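Local coordinates for protein phosphoserine phosphatase (Homo sapiens, PDB 6HYY) that hydrolyses L-phosphoserine to serine and inorganic phosphate, as a magnesium-bound phosphatase of the haloacid dehalogenase-like family, at residues A[20-34]-A[71-85]. Sequence-based numbering, arbitrary orientation.
Sequences TVIREEGIDELAKIC and QVQRLIAEQPPHLTP
I33 and L75 meet where helix 26-33 crosses helix 71-78, at 107° and 9.7 Å between axes. I33 CG1 rests on L75 CD1 at 3.6 Å. The other methyl, L75 CD2, reaches L30 CA and CD1; CG lies anti to the backbone N (chi1 177°), which turns this fork at the facing helix. L30 CD1 also touches V72 CG2, and I111 of helix 109-116 touches L75. This apolar part is the tight one. Toward the solvent it turns polar: the Q79 amide lies along I33 CD1, and a water donates to both E29 OE2 and Q79 O.

The other half joins two extended backbones. I22 and L83 form a single beta bridge. R23 N donates to H82 O, and T84 N gives V21 O an almost straight bond of 2.9 Å. In this haloacid dehalogenase-like fold a helical cap is inserted after the first core strand, 12-16. Residues 20-34 follow the metal ligands D16 and D18 and lead out into the cap; 79-85 probably lead back to the core. T84 OG1 donates to T20 O at 2.7 Å from above the carbonyl plane, while T20 OG1 bonds D16.

On the solvent side, P85 CD sits over the centre of the R23 guanidinium, 3.4 Å from CZ. R23 NE bonds to N195 OD1, and N195 ND2 to T84 OG1. E24 OE2 accepts H82 N at 3.0 Å through its syn lone pair, and OE1 makes a weak bond to the same N-H. With an alanine in place of E24, H82 N would probably lose its carboxylate acceptor. The carboxylate stands nearly upright to the H82 ring, planes 87° apart.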
ATOM      1  N   THR A  20      -5.053   4.059  -0.900  1.00 20.57           N
ATOM      2  CA  THR A  20      -5.648   3.224  -1.939  1.00 17.54           C
ATOM      3  C   THR A  20      -6.554   2.175  -1.305  1.00 19.34           C
ATOM      4  O   THR A  20      -7.773   2.325  -1.361  1.00 20.78           O
ATOM      5  CB  THR A  20      -4.565   2.593  -2.812  1.00 18.00           C
ATOM      6  OG1 THR A  20      -3.873   3.654  -3.486  1.00 20.68           O
ATOM      7  CG2 THR A  20      -5.179   1.707  -3.852  1.00 18.86           C
ATOM      8  N   VAL A  21      -6.000   1.154  -0.661  1.00 17.35           N
ATOM      9  CA  VAL A  21      -6.829   0.152   0.018  1.00 17.42           C
ATOM     10  C   VAL A  21      -7.456   0.734   1.279  1.00 18.65           C
ATOM     11  O   VAL A  21      -8.586   0.378   1.646  1.00 18.77           O
ATOM     12  CB  VAL A  21      -5.976  -1.088   0.341  1.00 17.85           C
ATOM     13  CG1 VAL A  21      -6.738  -2.054   1.260  1.00 22.41           C
ATOM     14  CG2 VAL A  21      -5.607  -1.794  -0.940  1.00 19.96           C
ATOM     15  N   ILE A  22      -6.733   1.605   1.975  1.00 18.39           N
ATOM     16  CA  ILE A  22      -7.288   2.312   3.129  1.00 19.70           C
ATOM     17  C   ILE A  22      -7.361   3.804   2.820  1.00 21.26           C
ATOM     18  O   ILE A  22      -6.688   4.317   1.936  1.00 20.81           O
ATOM     19  CB  ILE A  22      -6.486   2.061   4.421  1.00 19.79           C
ATOM     20  CG1 ILE A  22      -5.047   2.584   4.273  1.00 20.75           C
ATOM     21  CG2 ILE A  22      -6.545   0.569   4.812  1.00 21.62           C
ATOM     22  CD1 ILE A  22      -4.182   2.406   5.527  1.00 23.73           C
ATOM     23  N   ARG A  23      -8.196   4.514   3.588  1.00 20.62           N
ATOM     24  CA  ARG A  23      -8.423   5.929   3.306  1.00 20.99           C
ATOM     25  C   ARG A  23      -7.264   6.800   3.771  1.00 26.32           C
ATOM     26  O   ARG A  23      -7.005   7.849   3.169  1.00 30.76           O
ATOM     27  CB  ARG A  23      -9.734   6.380   3.964  1.00 28.26           C
ATOM     28  CG  ARG A  23     -10.869   5.393   3.733  1.00 29.50           C
ATOM     29  CD  ARG A  23     -12.211   6.095   3.579  1.00 41.60           C
ATOM     30  NE  ARG A  23     -12.416   6.515   2.195  1.00 42.32           N
ATOM     31  CZ  ARG A  23     -13.574   6.929   1.688  1.00 42.74           C
ATOM     32  NH1 ARG A  23     -14.665   6.980   2.449  1.00 42.10           N
ATOM     33  NH2 ARG A  23     -13.639   7.290   0.410  1.00 44.29           N
ATOM     34  N   GLU A  24      -6.544   6.363   4.794  1.00 25.81           N
ATOM     35  CA  GLU A  24      -5.541   7.140   5.507  1.00 31.81           C
ATOM     36  C   GLU A  24      -4.132   6.707   5.105  1.00 27.71           C
ATOM     37  O   GLU A  24      -3.933   5.762   4.336  1.00 23.69           O
ATOM     38  CB  GLU A  24      -5.748   6.982   7.018  1.00 34.99           C
ATOM     39  CG  GLU A  24      -7.201   7.149   7.507  1.00 35.13           C
ATOM     40  CD  GLU A  24      -7.937   5.819   7.725  1.00 36.20           C
ATOM     41  OE1 GLU A  24      -8.938   5.813   8.481  1.00 39.72           O
ATOM     42  OE2 GLU A  24      -7.519   4.792   7.145  1.00 33.70           O
ATOM     43  N   GLU A  25      -3.137   7.415   5.637  1.00 29.49           N
ATOM     44  CA  GLU A  25      -1.745   6.989   5.558  1.00 28.19           C
ATOM     45  C   GLU A  25      -1.369   6.411   6.916  1.00 29.00           C
ATOM     46  O   GLU A  25      -1.493   7.091   7.940  1.00 28.15           O
ATOM     47  CB  GLU A  25      -0.826   8.154   5.171  1.00 31.14           C
ATOM     48  CG  GLU A  25      -1.238   8.880   3.886  1.00 37.33           C
ATOM     49  CD  GLU A  25      -0.476   8.388   2.660  1.00 37.40           C
ATOM     50  OE1 GLU A  25       0.767   8.492   2.663  1.00 47.33           O
ATOM     51  OE2 GLU A  25      -1.114   7.905   1.685  1.00 38.22           O
ATOM     52  N   GLY A  26      -0.932   5.150   6.925  1.00 26.37           N
ATOM     53  CA  GLY A  26      -0.727   4.461   8.188  1.00 27.21           C
ATOM     54  C   GLY A  26       0.259   5.166   9.099  1.00 28.15           C
ATOM     55  O   GLY A  26       0.016   5.308  10.302  1.00 29.72           O
ATOM     56  N   ILE A  27       1.373   5.639   8.539  1.00 28.93           N
ATOM     57  CA  ILE A  27       2.377   6.296   9.369  1.00 26.19           C
ATOM     58  C   ILE A  27       1.820   7.581   9.984  1.00 28.59           C
ATOM     59  O   ILE A  27       2.154   7.920  11.125  1.00 29.46           O
ATOM     60  CB  ILE A  27       3.667   6.542   8.558  1.00 29.36           C
ATOM     61  CG1 ILE A  27       4.769   7.065   9.481  1.00 30.81           C
ATOM     62  CG2 ILE A  27       3.412   7.494   7.402  1.00 29.93           C
ATOM     63  CD1 ILE A  27       6.169   6.931   8.923  1.00 30.92           C
ATOM     64  N   ASP A  28       0.945   8.294   9.263  1.00 28.13           N
ATOM     65  CA  ASP A  28       0.322   9.496   9.815  1.00 28.25           C
ATOM     66  C   ASP A  28      -0.649   9.142  10.934  1.00 29.03           C
ATOM     67  O   ASP A  28      -0.742   9.859  11.939  1.00 31.54           O
ATOM     68  CB  ASP A  28      -0.402  10.270   8.710  1.00 29.82           C
ATOM     69  CG  ASP A  28       0.543  10.769   7.625  1.00 35.89           C
ATOM     70  OD1 ASP A  28       1.774  10.793   7.866  1.00 39.27           O
ATOM     71  OD2 ASP A  28       0.057  11.140   6.532  1.00 39.57           O
ATOM     72  N   GLU A  29      -1.398   8.052  10.768  1.00 30.89           N
ATOM     73  CA  GLU A  29      -2.325   7.634  11.816  1.00 29.88           C
ATOM     74  C   GLU A  29      -1.577   7.171  13.058  1.00 33.53           C
ATOM     75  O   GLU A  29      -2.030   7.400  14.188  1.00 37.00           O
ATOM     76  CB  GLU A  29      -3.237   6.532  11.286  1.00 30.46           C
ATOM     77  CG  GLU A  29      -4.101   7.016  10.140  1.00 34.14           C
ATOM     78  CD  GLU A  29      -5.058   8.102  10.587  1.00 38.22           C
ATOM     79  OE1 GLU A  29      -4.975   9.244  10.079  1.00 39.52           O
ATOM     80  OE2 GLU A  29      -5.884   7.809  11.474  1.00 44.58           O
ATOM     81  N   LEU A  30      -0.438   6.503  12.867  1.00 31.13           N
ATOM     82  CA  LEU A  30       0.401   6.140  13.999  1.00 30.98           C
ATOM     83  C   LEU A  30       0.923   7.385  14.700  1.00 34.75           C
ATOM     84  O   LEU A  30       0.944   7.452  15.935  1.00 35.41           O
ATOM     85  CB  LEU A  30       1.555   5.253  13.522  1.00 29.18           C
ATOM     86  CG  LEU A  30       2.447   4.620  14.583  1.00 30.34           C
ATOM     87  CD1 LEU A  30       1.602   3.871  15.591  1.00 33.76           C
ATOM     88  CD2 LEU A  30       3.457   3.692  13.901  1.00 30.81           C
ATOM     89  N   ALA A  31       1.336   8.389  13.925  1.00 31.83           N
ATOM     90  CA  ALA A  31       1.790   9.643  14.510  1.00 35.51           C
ATOM     91  C   ALA A  31       0.677  10.322  15.293  1.00 34.68           C
ATOM     92  O   ALA A  31       0.943  10.973  16.308  1.00 40.23           O
ATOM     93  CB  ALA A  31       2.315  10.570  13.416  1.00 36.98           C
ATOM     94  N   LYS A  32      -0.569  10.190  14.831  1.00 34.87           N
ATOM     95  CA  LYS A  32      -1.708  10.725  15.575  1.00 38.32           C
ATOM     96  C   LYS A  32      -1.826  10.054  16.937  1.00 37.81           C
ATOM     97  O   LYS A  32      -1.906  10.728  17.972  1.00 41.02           O
ATOM     98  CB  LYS A  32      -2.996  10.527  14.772  1.00 40.00           C
ATOM     99  CG  LYS A  32      -3.268  11.588  13.713  1.00 45.34           C
ATOM    100  CD  LYS A  32      -4.634  11.368  13.062  1.00 47.33           C
ATOM    101  CE  LYS A  32      -4.997  12.492  12.099  1.00 51.22           C
ATOM    102  NZ  LYS A  32      -4.004  12.677  11.006  1.00 52.75           N
ATOM    103  N   ILE A  33      -1.847   8.718  16.949  1.00 36.52           N
ATOM    104  CA  ILE A  33      -1.893   7.942  18.188  1.00 34.10           C
ATOM    105  C   ILE A  33      -0.771   8.345  19.132  1.00 40.50           C
ATOM    106  O   ILE A  33      -0.953   8.367  20.357  1.00 40.88           O
ATOM    107  CB  ILE A  33      -1.849   6.435  17.850  1.00 38.87           C
ATOM    108  CG1 ILE A  33      -3.242   5.931  17.473  1.00 45.56           C
ATOM    109  CG2 ILE A  33      -1.251   5.618  19.000  1.00 45.64           C
ATOM    110  CD1 ILE A  33      -4.145   5.664  18.670  1.00 47.39           C
ATOM    111  N   CYS A  34       0.392   8.700  18.586  1.00 37.02           N
ATOM    112  CA  CYS A  34       1.573   9.029  19.369  1.00 38.56           C
ATOM    113  C   CYS A  34       1.749  10.526  19.597  1.00 40.34           C
ATOM    114  O   CYS A  34       2.729  10.926  20.232  1.00 44.38           O
ATOM    115  CB  CYS A  34       2.821   8.459  18.690  1.00 39.02           C
ATOM    116  SG  CYS A  34       2.820   6.648  18.604  1.00 38.57           S
ATOM    117  N   GLN A  71       1.552   1.087  21.664  1.00 32.25           N
ATOM    118  CA  GLN A  71       0.892   2.122  20.873  1.00 31.99           C
ATOM    119  C   GLN A  71       0.476   1.587  19.509  1.00 32.72           C
ATOM    120  O   GLN A  71      -0.584   1.951  18.986  1.00 29.46           O
ATOM    121  CB  GLN A  71       1.801   3.335  20.717  1.00 29.62           C
ATOM    122  CG  GLN A  71       1.912   4.175  21.987  1.00 32.48           C
ATOM    123  CD  GLN A  71       2.943   5.286  21.878  1.00 36.69           C
ATOM    124  OE1 GLN A  71       4.064   5.077  21.409  1.00 36.19           O
ATOM    125  NE2 GLN A  71       2.562   6.486  22.309  1.00 40.30           N
ATOM    126  N   VAL A  72       1.301   0.733  18.908  1.00 31.34           N
ATOM    127  CA  VAL A  72       0.894   0.118  17.651  1.00 28.46           C
ATOM    128  C   VAL A  72      -0.315  -0.771  17.883  1.00 31.29           C
ATOM    129  O   VAL A  72      -1.281  -0.744  17.109  1.00 30.46           O
ATOM    130  CB  VAL A  72       2.067  -0.655  17.022  1.00 28.12           C
ATOM    131  CG1 VAL A  72       1.586  -1.413  15.794  1.00 29.91           C
ATOM    132  CG2 VAL A  72       3.201   0.293  16.667  1.00 27.52           C
ATOM    133  N   GLN A  73      -0.298  -1.545  18.978  1.00 29.38           N
ATOM    134  CA  GLN A  73      -1.441  -2.383  19.322  1.00 32.63           C
ATOM    135  C   GLN A  73      -2.700  -1.549  19.518  1.00 31.95           C
ATOM    136  O   GLN A  73      -3.792  -1.960  19.113  1.00 33.25           O
ATOM    137  CB  GLN A  73      -1.151  -3.182  20.593  1.00 36.24           C
ATOM    138  CG  GLN A  73      -0.107  -4.263  20.446  1.00 41.51           C
ATOM    139  CD  GLN A  73       0.181  -4.959  21.763  1.00 50.25           C
ATOM    140  OE1 GLN A  73       0.843  -4.399  22.641  1.00 45.48           O
ATOM    141  NE2 GLN A  73      -0.312  -6.188  21.907  1.00 54.77           N
ATOM    142  N   ARG A  74      -2.566  -0.382  20.144  1.00 33.64           N
ATOM    143  CA  ARG A  74      -3.746   0.428  20.426  1.00 36.29           C
ATOM    144  C   ARG A  74      -4.292   1.053  19.149  1.00 36.59           C
ATOM    145  O   ARG A  74      -5.509   1.168  18.982  1.00 32.76           O
ATOM    146  CB  ARG A  74      -3.423   1.499  21.464  1.00 37.29           C
ATOM    147  CG  ARG A  74      -4.585   2.457  21.735  1.00 45.62           C
ATOM    148  CD  ARG A  74      -4.469   3.126  23.102  1.00 49.23           C
ATOM    149  NE  ARG A  74      -3.254   3.919  23.233  1.00 53.33           N
ATOM    150  CZ  ARG A  74      -2.157   3.515  23.869  1.00 53.15           C
ATOM    151  NH1 ARG A  74      -2.114   2.317  24.443  1.00 52.36           N
ATOM    152  NH2 ARG A  74      -1.098   4.311  23.930  1.00 52.23           N
ATOM    153  N   LEU A  75      -3.406   1.444  18.231  1.00 33.35           N
ATOM    154  CA  LEU A  75      -3.865   1.900  16.923  1.00 33.00           C
ATOM    155  C   LEU A  75      -4.728   0.841  16.255  1.00 32.56           C
ATOM    156  O   LEU A  75      -5.846   1.123  15.816  1.00 33.03           O
ATOM    157  CB  LEU A  75      -2.668   2.262  16.040  1.00 33.48           C
ATOM    158  CG  LEU A  75      -3.002   2.681  14.607  1.00 35.20           C
ATOM    159  CD1 LEU A  75      -4.000   3.823  14.600  1.00 38.91           C
ATOM    160  CD2 LEU A  75      -1.741   3.093  13.862  1.00 36.59           C
ATOM    161  N   ILE A  76      -4.234  -0.398  16.194  1.00 31.95           N
ATOM    162  CA  ILE A  76      -4.976  -1.469  15.532  1.00 30.76           C
ATOM    163  C   ILE A  76      -6.305  -1.732  16.238  1.00 34.30           C
ATOM    164  O   ILE A  76      -7.330  -1.979  15.590  1.00 34.62           O
ATOM    165  CB  ILE A  76      -4.111  -2.739  15.461  1.00 30.98           C
ATOM    166  CG1 ILE A  76      -2.880  -2.479  14.595  1.00 34.81           C
ATOM    167  CG2 ILE A  76      -4.922  -3.919  14.929  1.00 37.63           C
ATOM    168  CD1 ILE A  76      -1.835  -3.562  14.706  1.00 32.58           C
ATOM    169  N   ALA A  77      -6.314  -1.671  17.571  1.00 34.66           N
ATOM    170  CA  ALA A  77      -7.511  -2.033  18.324  1.00 38.68           C
ATOM    171  C   ALA A  77      -8.526  -0.896  18.354  1.00 38.32           C
ATOM    172  O   ALA A  77      -9.716  -1.113  18.087  1.00 37.18           O
ATOM    173  CB  ALA A  77      -7.128  -2.449  19.747  1.00 38.45           C
ATOM    174  N   GLU A  78      -8.078   0.318  18.668  1.00 33.51           N
ATOM    175  CA  GLU A  78      -8.987   1.429  18.927  1.00 39.62           C
ATOM    176  C   GLU A  78      -9.197   2.355  17.740  1.00 38.25           C
ATOM    177  O   GLU A  78     -10.239   3.010  17.666  1.00 32.93           O
ATOM    178  CB  GLU A  78      -8.485   2.262  20.109  1.00 41.73           C
ATOM    179  CG  GLU A  78      -8.343   1.496  21.426  1.00 50.97           C
ATOM    180  CD  GLU A  78      -9.543   0.606  21.771  1.00 58.71           C
ATOM    181  OE1 GLU A  78     -10.698   0.943  21.420  1.00 60.19           O
ATOM    182  OE2 GLU A  78      -9.318  -0.447  22.408  1.00 62.32           O
ATOM    183  N   GLN A  79      -8.242   2.460  16.820  1.00 31.01           N
ATOM    184  CA  GLN A  79      -8.379   3.348  15.666  1.00 32.07           C
ATOM    185  C   GLN A  79      -7.903   2.623  14.416  1.00 29.72           C
ATOM    186  O   GLN A  79      -6.985   3.080  13.728  1.00 30.26           O
ATOM    187  CB  GLN A  79      -7.608   4.650  15.878  1.00 36.61           C
ATOM    188  CG  GLN A  79      -8.290   5.621  16.843  1.00 43.27           C
ATOM    189  CD  GLN A  79      -7.364   6.726  17.317  1.00 53.61           C
ATOM    190  OE1 GLN A  79      -6.492   7.188  16.574  1.00 56.22           O
ATOM    191  NE2 GLN A  79      -7.547   7.156  18.563  1.00 57.83           N
ATOM    192  N   PRO A  80      -8.531   1.496  14.074  1.00 27.07           N
ATOM    193  CA  PRO A  80      -8.093   0.754  12.893  1.00 27.97           C
ATOM    194  C   PRO A  80      -8.305   1.582  11.640  1.00 28.43           C
ATOM    195  O   PRO A  80      -9.237   2.401  11.568  1.00 28.36           O
ATOM    196  CB  PRO A  80      -9.000  -0.490  12.899  1.00 27.86           C
ATOM    197  CG  PRO A  80     -10.256  -0.018  13.579  1.00 30.91           C
ATOM    198  CD  PRO A  80      -9.787   0.942  14.632  1.00 27.48           C
ATOM    199  N   PRO A  81      -7.462   1.410  10.626  1.00 26.21           N
ATOM    200  CA  PRO A  81      -7.654   2.166   9.388  1.00 28.12           C
ATOM    201  C   PRO A  81      -8.935   1.749   8.686  1.00 25.08           C
ATOM    202  O   PRO A  81      -9.390   0.607   8.787  1.00 30.06           O
ATOM    203  CB  PRO A  81      -6.417   1.807   8.559  1.00 28.59           C
ATOM    204  CG  PRO A  81      -6.019   0.466   9.064  1.00 28.97           C
ATOM    205  CD  PRO A  81      -6.321   0.483  10.546  1.00 27.92           C
ATOM    206  N   HIS A  82      -9.530   2.708   7.986  1.00 23.90           N
ATOM    207  CA  HIS A  82     -10.778   2.471   7.277  1.00 21.98           C
ATOM    208  C   HIS A  82     -10.512   1.985   5.863  1.00 22.22           C
ATOM    209  O   HIS A  82      -9.806   2.648   5.098  1.00 23.93           O
ATOM    210  CB  HIS A  82     -11.608   3.743   7.220  1.00 22.50           C
ATOM    211  CG  HIS A  82     -12.185   4.123   8.545  1.00 24.40           C
ATOM    212  ND1 HIS A  82     -13.459   4.622   8.682  1.00 27.22           N
ATOM    213  CD2 HIS A  82     -11.673   4.044   9.795  1.00 28.48           C
ATOM    214  CE1 HIS A  82     -13.702   4.855   9.960  1.00 24.80           C
ATOM    215  NE2 HIS A  82     -12.636   4.513  10.657  1.00 27.32           N
ATOM    216  N   LEU A  83     -11.108   0.856   5.508  1.00 20.39           N
ATOM    217  CA  LEU A  83     -11.006   0.389   4.133  1.00 19.66           C
ATOM    218  C   LEU A  83     -11.783   1.309   3.194  1.00 21.09           C
ATOM    219  O   LEU A  83     -12.885   1.792   3.502  1.00 21.62           O
ATOM    220  CB  LEU A  83     -11.509  -1.049   4.009  1.00 17.63           C
ATOM    221  CG  LEU A  83     -10.750  -2.098   4.807  1.00 21.67           C
ATOM    222  CD1 LEU A  83     -11.396  -3.457   4.662  1.00 25.10           C
ATOM    223  CD2 LEU A  83      -9.325  -2.188   4.309  1.00 28.18           C
ATOM    224  N   THR A  84     -11.192   1.565   2.046  1.00 18.04           N
ATOM    225  CA  THR A  84     -11.831   2.374   1.022  1.00 17.89           C
ATOM    226  C   THR A  84     -13.083   1.668   0.517  1.00 21.34           C
ATOM    227  O   THR A  84     -13.075   0.447   0.332  1.00 19.23           O
ATOM    228  CB  THR A  84     -10.836   2.565  -0.126  1.00 19.27           C
ATOM    229  OG1 THR A  84      -9.647   3.178   0.384  1.00 20.38           O
ATOM    230  CG2 THR A  84     -11.421   3.355  -1.288  1.00 21.78           C
ATOM    231  N   PRO A  85     -14.183   2.385   0.308  1.00 21.08           N
ATOM    232  CA  PRO A  85     -15.387   1.756  -0.248  1.00 21.80           C
ATOM    233  C   PRO A  85     -15.104   0.978  -1.526  1.00 19.62           C
ATOM    234  O   PRO A  85     -14.371   1.431  -2.416  1.00 22.27           O
ATOM    235  CB  PRO A  85     -16.315   2.945  -0.503  1.00 28.22           C
ATOM    236  CG  PRO A  85     -15.891   3.942   0.538  1.00 28.06           C
ATOM    237  CD  PRO A  85     -14.406   3.785   0.705  1.00 23.39           C
TER
HETATM  238  O   HOH W   1      -7.095   5.263  11.461  1.00 39.73           O